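Local structure of cobalamin biosynthesis precorrin-6Y methylase (cbiE) (Archaeoglobus fulgidus, 2BB3) at residues R81-G86 with R106-I111. The protein probably transfers a methyl group from S-adenosyl-L-methionine to a precorrin intermediate during the biosynthesis of adenosylcobalamin. Numbering follows the deposited sequence. Where two conformers were deposited one is given.
Sequences RIMEEG and RVLREI
In the parallel-sheet half of this tetrapyrrole methylase, helix 76-88 meets the end of helix 105-109 and the turn after it; between residues 81-86 and 106-111 the contact runs through selenomethionine M83, which touches L108 and I111. Backbone spacing shows a side-chain bridge: the nearest CA atoms, those of M83 and I111, are 9.5 Å apart, and the contact buries just 109 Å² in total. M83 points from its helix toward the other segment; chi2 (133°) sets the selenium and chi3 (-81°) swings CE off the line of the chain, so that SE and CE face different neighbours. With I111 CG2 anti to the backbone N and CG1 beside it, the selenium meets both branches of I111, CG2 at 3.9 Å and, more loosely, the CD1 tip at 4.2 Å. The methyl goes to the leucine, M83 CE resting 3.9 Å from L108 CD2. The turn that presents I111 is held by the backbone bond from I111 N to L108 O, 2.9 Å long, tying together the two residues M83 touches. M83 and L108 also rest on strand 23-28, at I24 and I26 respectively, and I111 packs on I79 and R80 of helix 76-88, which places the contact on the helical layer beside the sheet. L108 lies about 12 Å, side chain to ligand, from the bound S-adenosyl-L-homocysteine, too far to line its pocket. The M83 contacts are apolar and near van der Waals distance, with a weak R80 NH2 to E110 O hydrogen bond beside them, so M83 contributes dispersion and burial of nonpolar surface.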
# COMPACT_ATOMS: atom_id res chain seq x y z
N ARG A 81 -23.44 -10.98 9.93
CA ARG A 81 -23.77 -12.41 9.82
C ARG A 81 -22.46 -13.19 9.79
O ARG A 81 -22.19 -14.01 10.68
CB ARG A 81 -24.57 -12.67 8.54
CG ARG A 81 -25.26 -14.04 8.50
CD ARG A 81 -26.07 -14.28 7.22
NE ARG A 81 -27.02 -13.20 6.94
CZ ARG A 81 -26.78 -12.20 6.10
NH1 ARG A 81 -25.62 -12.14 5.46
NH2 ARG A 81 -27.68 -11.24 5.92
N ILE A 82 -21.63 -12.91 8.78
CA ILE A 82 -20.33 -13.56 8.62
C ILE A 82 -19.57 -13.54 9.94
O ILE A 82 -18.94 -14.52 10.33
CB ILE A 82 -19.48 -12.82 7.56
CG1 ILE A 82 -20.13 -12.92 6.19
CG2 ILE A 82 -18.06 -13.39 7.54
CD1 ILE A 82 -19.38 -12.20 5.09
N MSE A 83 -19.62 -12.39 10.59
CA MSE A 83 -18.95 -12.15 11.86
C MSE A 83 -19.35 -13.18 12.92
O MSE A 83 -18.50 -13.87 13.48
CB MSE A 83 -19.28 -10.74 12.35
CG MSE A 83 -18.18 -10.05 13.14
SE MSE A 83 -17.90 -8.25 12.50
CE MSE A 83 -16.81 -8.69 10.98
N GLU A 84 -20.65 -13.29 13.18
CA GLU A 84 -21.14 -14.24 14.19
C GLU A 84 -20.83 -15.69 13.82
O GLU A 84 -20.52 -16.50 14.70
CB GLU A 84 -22.64 -14.05 14.41
CG GLU A 84 -23.13 -14.51 15.79
CD GLU A 84 -22.36 -13.84 16.93
OE1 GLU A 84 -22.30 -12.59 16.97
OE2 GLU A 84 -21.81 -14.58 17.78
N GLU A 85 -20.93 -16.03 12.54
CA GLU A 85 -20.64 -17.39 12.13
C GLU A 85 -19.19 -17.71 12.45
O GLU A 85 -18.80 -18.87 12.55
CB GLU A 85 -20.86 -17.57 10.62
CG GLU A 85 -21.08 -19.02 10.20
CD GLU A 85 -20.37 -19.37 8.91
OE1 GLU A 85 -20.15 -18.46 8.08
OE2 GLU A 85 -20.03 -20.56 8.72
N GLY A 86 -18.39 -16.66 12.63
CA GLY A 86 -16.98 -16.85 12.91
C GLY A 86 -16.73 -17.23 14.36
O GLY A 86 -15.58 -17.36 14.78
N ARG A 106 -14.85 1.30 7.27
CA ARG A 106 -16.00 2.10 7.67
C ARG A 106 -17.13 1.33 8.32
O ARG A 106 -17.52 1.63 9.44
CB ARG A 106 -16.54 2.86 6.46
CG ARG A 106 -15.67 4.00 6.00
CD ARG A 106 -16.18 4.52 4.67
NE ARG A 106 -15.93 5.94 4.49
CZ ARG A 106 -16.45 6.67 3.51
NH1 ARG A 106 -16.18 7.97 3.42
NH2 ARG A 106 -17.26 6.10 2.63
N VAL A 107 -17.68 0.34 7.63
CA VAL A 107 -18.78 -0.39 8.23
C VAL A 107 -18.33 -1.18 9.45
O VAL A 107 -19.12 -1.40 10.35
CB VAL A 107 -19.48 -1.31 7.22
CG1 VAL A 107 -19.87 -0.49 5.99
CG2 VAL A 107 -18.59 -2.46 6.84
N LEU A 108 -17.06 -1.60 9.48
CA LEU A 108 -16.56 -2.33 10.64
C LEU A 108 -16.72 -1.46 11.89
O LEU A 108 -17.16 -1.94 12.93
CB LEU A 108 -15.08 -2.73 10.46
CG LEU A 108 -14.73 -3.89 9.51
CD1 LEU A 108 -13.23 -4.09 9.48
CD2 LEU A 108 -15.44 -5.17 9.96
N ARG A 109 -16.39 -0.18 11.77
CA ARG A 109 -16.52 0.73 12.91
C ARG A 109 -17.97 0.84 13.39
O ARG A 109 -18.21 1.23 14.52
CB ARG A 109 -15.99 2.12 12.55
CG ARG A 109 -14.51 2.13 12.26
CD ARG A 109 -13.98 3.53 12.00
NE ARG A 109 -12.73 3.46 11.26
CZ ARG A 109 -12.59 3.84 9.99
NH1 ARG A 109 -13.63 4.32 9.33
NH2 ARG A 109 -11.43 3.69 9.37
N GLU A 110 -18.92 0.48 12.54
CA GLU A 110 -20.34 0.52 12.91
C GLU A 110 -20.84 -0.79 13.51
O GLU A 110 -22.03 -0.92 13.80
CB GLU A 110 -21.22 0.84 11.70
CG GLU A 110 -21.03 2.22 11.15
CD GLU A 110 -22.04 2.52 10.06
OE1 GLU A 110 -22.51 3.67 10.01
OE2 GLU A 110 -22.35 1.62 9.26
N ILE A 111 -19.96 -1.75 13.71
CA ILE A 111 -20.40 -3.02 14.24
C ILE A 111 -19.96 -3.24 15.69
O ILE A 111 -18.81 -3.01 16.03
CB ILE A 111 -19.88 -4.17 13.34
CG1 ILE A 111 -20.43 -3.98 11.93
CG2 ILE A 111 -20.30 -5.52 13.92
CD1 ILE A 111 -19.83 -4.93 10.90